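PDB 2BCG: Rab GDP-dissociation inhibitor from Saccharomyces cerevisiae, which inhibits the release of GDP from Rab GTPases such as Sec4 and extracts GDP-bound Ypt7 from vacuolar membranes. Local coordinates for residues Glu71-Lys75 against Phe76-Arg80; Leu97-Ile100 against Leu101-Asp105; Asp174-Thr177 against Met178-Tyr182. All coordinates share one frame; numbering follows the deposited sequence. Where two conformers were deposited one is given.

Contact 1: residues Glu71-Lys75 against Phe76-Arg80; sequences ERESK and FGKDR
Phe76 and Gly77 close the last turn of helix 69-76 on Arg72 and Glu73. Phe76 N donates to Arg72 O at 2.8 Å. Gly77 N donates to Glu73 O at 2.8 Å. Gly77 is the first residue to leave helical angles. Its positive phi of 79° turns the chain out of the helix, toward the 3-10 turn that begins at Asp79. A glycine with positive phi just after the last helical residue is a common way to end a helix. Glu73 CA lies 3.5 Å from Gly77 O in a nearly straight CA-H...O contact.

The side chains follow this exit. Lys75 and Phe76 run side by side and point the same way. Lys75 CB sits over one face of the Phe76 ring, 4.0 Å from its centroid, a CH-pi contact. Lys75 CG and CD continue along the CE2 and CZ side of the ring. The Lys75 chain then bends at chi3 (-79°), and NZ forms a salt bridge with Glu71 OE1 at 3.5 Å. The Phe76 ring also packs on Leu55 and Tyr59 of helix 55-62.

Two long ion pairs span the turn. The main partner of Glu73 OE2 is Lys69 NZ; Lys78 NZ, 3.7 Å from Glu73 OE2, is a long second one. Arg72 NE lies 3.8 Å from Asp79 OD2, which is well out of the guanidinium plane. Both Asp79 oxygens have hydrogen-bond partners elsewhere; OD1 is bonded to Ser56 OG.

The chemistry is therefore uneven. Two backbone bonds and the positive phi of Gly77 mark the helix end. Arg72 and Asp79 probably attract each other weakly, by charge and not by a directed N-H.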
loop_
_atom_site.group_PDB
_atom_site.type_symbol
_atom_site.label_atom_id
_atom_site.label_comp_id
_atom_site.label_asym_id
_atom_site.label_seq_id
_atom_site.Cartn_x
_atom_site.Cartn_y
_atom_site.Cartn_z
ATOM N N GLU A 71 23.114 6.612 17.978
ATOM C CA GLU A 71 23.499 7.546 16.917
ATOM C C GLU A 71 22.335 7.784 15.940
ATOM O O GLU A 71 22.040 8.929 15.579
ATOM C CB GLU A 71 24.728 7.063 16.155
ATOM C CG GLU A 71 25.197 8.074 15.091
ATOM C CD GLU A 71 26.470 7.671 14.347
ATOM O OE1 GLU A 71 26.745 8.290 13.297
ATOM O OE2 GLU A 71 27.198 6.745 14.787
ATOM N N ARG A 72 21.692 6.692 15.530
ATOM C CA ARG A 72 20.559 6.751 14.598
ATOM C C ARG A 72 19.438 7.618 15.161
ATOM O O ARG A 72 18.940 8.513 14.478
ATOM C CB ARG A 72 20.060 5.332 14.289
ATOM C CG ARG A 72 19.134 5.226 13.056
ATOM C CD ARG A 72 18.644 3.793 12.825
ATOM N NE ARG A 72 17.933 3.265 13.991
ATOM C CZ ARG A 72 18.284 2.178 14.672
ATOM N NH1 ARG A 72 19.342 1.452 14.312
ATOM N NH2 ARG A 72 17.557 1.808 15.713
ATOM N N GLU A 73 19.067 7.370 16.419
ATOM C CA GLU A 73 17.981 8.129 17.035
ATOM C C GLU A 73 18.329 9.599 17.234
ATOM O O GLU A 73 17.489 10.467 17.012
ATOM C CB GLU A 73 17.459 7.450 18.312
ATOM C CG GLU A 73 16.918 6.036 18.020
ATOM C CD GLU A 73 16.162 5.391 19.174
ATOM O OE1 GLU A 73 15.332 4.489 18.897
ATOM O OE2 GLU A 73 16.401 5.772 20.344
ATOM N N SER A 74 19.570 9.898 17.614
ATOM C CA SER A 74 19.948 11.301 17.764
ATOM C C SER A 74 19.897 12.076 16.442
ATOM O O SER A 74 19.491 13.242 16.414
ATOM C CB SER A 74 21.317 11.451 18.455
ATOM O OG SER A 74 22.350 10.875 17.676
ATOM N N LYS A 75 20.262 11.412 15.339
ATOM C CA LYS A 75 20.278 12.042 14.016
ATOM C C LYS A 75 18.888 12.059 13.370
ATOM O O LYS A 75 18.497 13.034 12.716
ATOM C CB LYS A 75 21.262 11.280 13.123
ATOM C CG LYS A 75 21.949 12.094 12.059
ATOM C CD LYS A 75 23.118 11.322 11.439
ATOM C CE LYS A 75 24.364 11.351 12.330
ATOM N NZ LYS A 75 25.631 11.156 11.556
ATOM N N PHE A 76 18.131 10.980 13.564
ATOM C CA PHE A 76 16.911 10.789 12.772
ATOM C C PHE A 76 15.621 10.546 13.525
ATOM O O PHE A 76 14.567 10.419 12.902
ATOM C CB PHE A 76 17.126 9.643 11.793
ATOM C CG PHE A 76 18.226 9.897 10.822
ATOM C CD1 PHE A 76 18.112 10.925 9.895
ATOM C CD2 PHE A 76 19.377 9.099 10.824
ATOM C CE1 PHE A 76 19.127 11.173 8.981
ATOM C CE2 PHE A 76 20.407 9.339 9.881
ATOM C CZ PHE A 76 20.274 10.380 8.982
ATOM N N GLY A 77 15.690 10.478 14.856
ATOM C CA GLY A 77 14.515 10.137 15.657
ATOM C C GLY A 77 14.205 8.650 15.685
ATOM O O GLY A 77 15.015 7.813 15.266
ATOM N N LYS A 78 13.009 8.328 16.184
ATOM C CA LYS A 78 12.576 6.939 16.390
ATOM C C LYS A 78 12.254 6.170 15.093
ATOM O O LYS A 78 11.653 6.736 14.169
ATOM C CB LYS A 78 11.364 6.912 17.336
ATOM C CG LYS A 78 11.697 7.317 18.802
ATOM C CD LYS A 78 12.093 6.089 19.641
ATOM C CE LYS A 78 12.025 6.357 21.165
ATOM N NZ LYS A 78 13.253 6.998 21.782
ATOM N N ASP A 79 12.666 4.896 15.047
ATOM C CA ASP A 79 12.463 3.994 13.908
ATOM C C ASP A 79 10.985 3.985 13.508
ATOM O O ASP A 79 10.656 3.864 12.326
ATOM C CB ASP A 79 12.885 2.557 14.276
ATOM C CG ASP A 79 13.885 1.921 13.289
ATOM O OD1 ASP A 79 14.063 0.686 13.380
ATOM O OD2 ASP A 79 14.513 2.602 12.459
ATOM N N ARG A 80 10.088 4.118 14.489
ATOM C CA ARG A 80 8.645 4.022 14.199
ATOM C C ARG A 80 8.140 5.140 13.266
ATOM O O ARG A 80 7.105 4.986 12.614
ATOM C CB ARG A 80 7.802 3.980 15.488
ATOM C CG ARG A 80 8.102 5.077 16.526
ATOM C CD ARG A 80 7.225 4.888 17.796
ATOM N NE ARG A 80 7.111 3.480 18.193
ATOM C CZ ARG A 80 7.956 2.842 19.001
ATOM N NH1 ARG A 80 8.988 3.477 19.539
ATOM N NH2 ARG A 80 7.765 1.559 19.285
#

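Contact 2: residues Leu97-Ile100 against Leu101-Asp105; sequences LTNI and LIHTD
His103 meets Asn99 one turn back, near the C-terminal end of helix 96-104. The helix ends in a Schellman motif, with Asp105 at positive phi as the first residue beyond it.

The His103 side chain folds back along the helix. Its CB is 3.5 Å from Asn99 O. CG stands beside the backbone N (chi1 -82°), which turns the ring toward the preceding turn. ND1 then donates to Asn99 O at 2.8 Å, with that oxygen in the ring plane. At the next ring atom, CE1 lies 3.0 Å from Asn99 OD1. The amide and ring planes are nearly perpendicular, 87° apart. Asn99 ND2 is bonded to Glu96.

Asn99 O also takes the routine helical bond from His103 N. The two donors reach it from opposite faces of the carbonyl plane. The ring proton must be on ND1 for this bond, so the contact probably favours that tautomer or the charged ring.

On the apolar side, Leu97 CG touches Leu101 CD1 at 4.1 Å. Leu97 packs on Met426 and Thr427 of helix 424-438, and Leu101 on Phe248 of helix 243-254. This packs the helix against two others of the same chain. Side chains of the other protein chain in the assembly pack on Thr98, Leu101 and Ile102.

Ile100 and Thr104 lie side by side. Their CG2 atoms are 4.2 Å apart. Ile100 O, like Asn99 O, is gripped twice: Thr104 N donates at 3.0 Å, and Thr104 OG1 donates at 2.9 Å from 33° off the carbonyl plane.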
loop_
_atom_site.group_PDB
_atom_site.type_symbol
_atom_site.label_atom_id
_atom_site.label_comp_id
_atom_site.label_asym_id
_atom_site.label_seq_id
_atom_site.Cartn_x
_atom_site.Cartn_y
_atom_site.Cartn_z
ATOM N N LEU A 97 -5.630 1.502 -10.248
ATOM C CA LEU A 97 -5.492 1.154 -8.824
ATOM C C LEU A 97 -6.510 1.885 -7.984
ATOM O O LEU A 97 -7.114 1.298 -7.075
ATOM C CB LEU A 97 -4.037 1.308 -8.331
ATOM C CG LEU A 97 -3.781 0.931 -6.860
ATOM C CD1 LEU A 97 -4.243 -0.508 -6.581
ATOM C CD2 LEU A 97 -2.303 1.117 -6.483
ATOM N N THR A 98 -6.772 3.150 -8.314
ATOM C CA THR A 98 -7.814 3.849 -7.561
ATOM C C THR A 98 -9.178 3.157 -7.765
ATOM O O THR A 98 -9.950 3.008 -6.808
ATOM C CB THR A 98 -7.886 5.365 -7.863
ATOM O OG1 THR A 98 -8.233 5.557 -9.230
ATOM C CG2 THR A 98 -6.549 6.007 -7.586
ATOM N N ASN A 99 -9.467 2.746 -9.001
ATOM C CA ASN A 99 -10.725 2.045 -9.327
ATOM C C ASN A 99 -10.870 0.739 -8.494
ATOM O O ASN A 99 -11.950 0.415 -7.966
ATOM C CB ASN A 99 -10.762 1.760 -10.834
ATOM C CG ASN A 99 -12.137 1.274 -11.316
ATOM O OD1 ASN A 99 -13.165 1.747 -10.860
ATOM N ND2 ASN A 99 -12.133 0.301 -12.222
ATOM N N ILE A 100 -9.776 -0.004 -8.366
ATOM C CA ILE A 100 -9.781 -1.242 -7.573
ATOM C C ILE A 100 -9.950 -0.923 -6.097
ATOM O O ILE A 100 -10.734 -1.564 -5.413
ATOM C CB ILE A 100 -8.493 -2.043 -7.802
ATOM C CG1 ILE A 100 -8.384 -2.465 -9.266
ATOM C CG2 ILE A 100 -8.412 -3.272 -6.855
ATOM C CD1 ILE A 100 -7.031 -3.076 -9.601
ATOM N N LEU A 101 -9.209 0.064 -5.598
ATOM C CA LEU A 101 -9.341 0.487 -4.217
ATOM C C LEU A 101 -10.770 0.820 -3.846
ATOM O O LEU A 101 -11.235 0.432 -2.772
ATOM C CB LEU A 101 -8.439 1.697 -3.935
ATOM C CG LEU A 101 -6.929 1.407 -3.834
ATOM C CD1 LEU A 101 -6.171 2.718 -4.023
ATOM C CD2 LEU A 101 -6.572 0.748 -2.470
ATOM N N ILE A 102 -11.443 1.571 -4.716
ATOM C CA ILE A 102 -12.821 1.977 -4.417
ATOM C C ILE A 102 -13.796 0.817 -4.462
ATOM O O ILE A 102 -14.607 0.692 -3.559
ATOM C CB ILE A 102 -13.261 3.000 -5.482
ATOM C CG1 ILE A 102 -12.462 4.281 -5.324
ATOM C CG2 ILE A 102 -14.741 3.262 -5.392
ATOM C CD1 ILE A 102 -12.522 5.183 -6.530
ATOM N N HIS A 103 -13.670 -0.057 -5.455
ATOM C CA HIS A 103 -14.606 -1.187 -5.590
ATOM C C HIS A 103 -14.470 -2.185 -4.439
ATOM O O HIS A 103 -15.451 -2.784 -4.014
ATOM C CB HIS A 103 -14.432 -1.895 -6.937
ATOM C CG HIS A 103 -15.144 -1.206 -8.066
ATOM N ND1 HIS A 103 -14.598 -0.141 -8.750
ATOM C CD2 HIS A 103 -16.375 -1.415 -8.604
ATOM C CE1 HIS A 103 -15.471 0.285 -9.657
ATOM N NE2 HIS A 103 -16.552 -0.476 -9.593
ATOM N N THR A 104 -13.244 -2.354 -3.917
ATOM C CA THR A 104 -12.969 -3.339 -2.855
ATOM C C THR A 104 -13.035 -2.759 -1.468
ATOM O O THR A 104 -12.903 -3.495 -0.471
ATOM C CB THR A 104 -11.558 -3.941 -3.000
ATOM O OG1 THR A 104 -10.558 -2.895 -2.898
ATOM C CG2 THR A 104 -11.398 -4.763 -4.309
ATOM N N ASP A 105 -13.186 -1.440 -1.375
ATOM C CA ASP A 105 -13.180 -0.739 -0.086
ATOM C C ASP A 105 -11.850 -0.896 0.685
ATOM O O ASP A 105 -11.790 -0.739 1.908
ATOM C CB ASP A 105 -14.358 -1.149 0.809
ATOM C CG ASP A 105 -15.720 -0.655 0.287
ATOM O OD1 ASP A 105 -15.811 0.210 -0.620
ATOM O OD2 ASP A 105 -16.717 -1.184 0.798
#

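Contact 3: residues Asp174-Thr177 against Met178-Tyr182; sequences DKNT and MDEVY
Thr177 and Glu180 form a capping box at the start of helix 178-184, and Asn176 adds a third polar group to it. Thr177 is the N-cap. Its OG1 accepts from Glu180 N at 3.2 Å. The hydroxyl stands between the backbone N and the carbonyl carbon (chi1 70°), which brings it over the first turn. In return, Thr177 N donates to Glu180 OE1 at 3.1 Å. The two residues thus cover one backbone N-H each with a side-chain oxygen.

Glu180 turns back toward the cap. Its CG is 3.3 Å from Thr177 OG1, and the chain beyond is extended, carrying OE1 back past the cap hydroxyl. Asn176 ND2 also donates to OE1, at 2.9 Å and almost straight (177°). The oxygen lies in the amide plane of Asn176. The amide and carboxylate planes are 72° apart, and the two donors reach OE1 from opposite faces of the carboxylate plane. Two bonds therefore fix the position of this oxygen. The other end of the Asn176 amide is held too: OD1 accepts from Asp172 N. The positive end of the helix dipole would probably stabilise the negative charge of Glu180.

The first regular helical bond runs from Val181 N to Thr177 O at 3.1 Å. Val181 CG2 also rests on that oxygen, at 3.6 Å.

Other side chains of this turn meet neighbouring helices. Met178 packs on Ala212, Ser215 and Ile219 of helix 212-229. Val181 reaches Phe153 and Trp156 of helix 144-159, and Tyr182 packs on Ile195 of helix 189-199.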
loop_
_atom_site.group_PDB
_atom_site.type_symbol
_atom_site.label_atom_id
_atom_site.label_comp_id
_atom_site.label_asym_id
_atom_site.label_seq_id
_atom_site.Cartn_x
_atom_site.Cartn_y
_atom_site.Cartn_z
ATOM N N ASP A 174 -5.227 3.889 -34.442
ATOM C CA ASP A 174 -4.539 2.628 -34.673
ATOM C C ASP A 174 -3.625 2.684 -35.898
ATOM O O ASP A 174 -2.567 2.064 -35.913
ATOM C CB ASP A 174 -5.559 1.493 -34.829
ATOM C CG ASP A 174 -6.407 1.290 -33.583
ATOM O OD1 ASP A 174 -5.816 1.002 -32.508
ATOM O OD2 ASP A 174 -7.654 1.406 -33.692
ATOM N N LYS A 175 -4.031 3.435 -36.913
ATOM C CA LYS A 175 -3.282 3.499 -38.172
ATOM C C LYS A 175 -2.251 4.626 -38.223
ATOM O O LYS A 175 -1.269 4.552 -38.963
ATOM C CB LYS A 175 -4.249 3.607 -39.359
ATOM C CG LYS A 175 -5.133 2.369 -39.553
ATOM C CD LYS A 175 -6.153 2.623 -40.648
ATOM C CE LYS A 175 -7.222 1.543 -40.703
ATOM N NZ LYS A 175 -6.782 0.310 -41.440
ATOM N N ASN A 176 -2.483 5.678 -37.449
ATOM C CA ASN A 176 -1.549 6.803 -37.397
ATOM C C ASN A 176 -0.596 6.618 -36.216
ATOM O O ASN A 176 -1.021 6.146 -35.169
ATOM C CB ASN A 176 -2.307 8.118 -37.234
ATOM C CG ASN A 176 -2.982 8.599 -38.523
ATOM O OD1 ASN A 176 -4.200 8.840 -38.545
ATOM N ND2 ASN A 176 -2.191 8.800 -39.576
ATOM N N THR A 177 0.680 6.960 -36.409
ATOM C CA THR A 177 1.669 7.009 -35.320
ATOM C C THR A 177 1.451 8.290 -34.503
ATOM O O THR A 177 0.760 9.229 -34.939
ATOM C CB THR A 177 3.129 7.019 -35.850
ATOM O OG1 THR A 177 3.391 8.276 -36.487
ATOM C CG2 THR A 177 3.386 5.880 -36.850
ATOM N N MET A 178 2.037 8.338 -33.307
ATOM C CA MET A 178 1.913 9.532 -32.500
ATOM C C MET A 178 2.589 10.725 -33.177
ATOM O O MET A 178 2.080 11.828 -33.081
ATOM C CB MET A 178 2.436 9.310 -31.074
ATOM C CG MET A 178 1.886 10.328 -30.098
ATOM S SD MET A 178 0.086 10.523 -30.076
ATOM C CE MET A 178 -0.105 12.079 -29.228
ATOM N N ASP A 179 3.707 10.502 -33.867
ATOM C CA ASP A 179 4.362 11.587 -34.620
ATOM C C ASP A 179 3.430 12.201 -35.679
ATOM O O ASP A 179 3.411 13.414 -35.863
ATOM C CB ASP A 179 5.639 11.098 -35.295
ATOM C CG ASP A 179 6.801 12.057 -35.110
ATOM O OD1 ASP A 179 7.946 11.664 -35.461
ATOM O OD2 ASP A 179 6.587 13.177 -34.596
ATOM N N GLU A 180 2.651 11.347 -36.355
ATOM C CA GLU A 180 1.670 11.811 -37.328
ATOM C C GLU A 180 0.546 12.594 -36.683
ATOM O O GLU A 180 0.066 13.576 -37.240
ATOM C CB GLU A 180 1.109 10.641 -38.141
ATOM C CG GLU A 180 2.142 10.012 -39.063
ATOM C CD GLU A 180 1.599 8.805 -39.807
ATOM O OE1 GLU A 180 0.648 8.161 -39.308
ATOM O OE2 GLU A 180 2.135 8.506 -40.892
ATOM N N VAL A 181 0.148 12.202 -35.470
ATOM C CA VAL A 181 -0.836 12.964 -34.733
ATOM C C VAL A 181 -0.279 14.367 -34.390
ATOM O O VAL A 181 -0.975 15.377 -34.531
ATOM C CB VAL A 181 -1.304 12.203 -33.434
ATOM C CG1 VAL A 181 -2.085 13.118 -32.521
ATOM C CG2 VAL A 181 -2.136 10.967 -33.785
ATOM N N TYR A 182 0.993 14.417 -33.973
ATOM C CA TYR A 182 1.642 15.679 -33.635
ATOM C C TYR A 182 1.678 16.584 -34.879
ATOM O O TYR A 182 1.393 17.789 -34.788
ATOM C CB TYR A 182 3.064 15.426 -33.111
ATOM C CG TYR A 182 3.215 14.874 -31.671
ATOM C CD1 TYR A 182 4.265 14.010 -31.362
ATOM C CD2 TYR A 182 2.330 15.238 -30.646
ATOM C CE1 TYR A 182 4.472 13.536 -30.039
ATOM C CE2 TYR A 182 2.515 14.759 -29.300
ATOM C CZ TYR A 182 3.592 13.907 -29.033
ATOM O OH TYR A 182 3.769 13.441 -27.726
#

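How the contacts relate
The three contacts come in series along the chain, and each concerns a helix end. Contact 1 is the exit of helix 69-76, contact 2 the C-terminal part of helix 96-104, and contact 3 the start of helix 178-184. They share no helix or strand and do not touch. Centres of contacts 1 and 2 are about 35 Å apart, those of contacts 2 and 3 about 33 Å. The centres of contacts 1 and 3 are about 53 Å apart, on opposite sides of the chain centre. Contact 2 is buried and lies where the partner protein packs. Contact 3 lies in a separate helical region, whose helices 144-159, 189-199 and 212-229 contribute residues to the geranylgeranyl pockets.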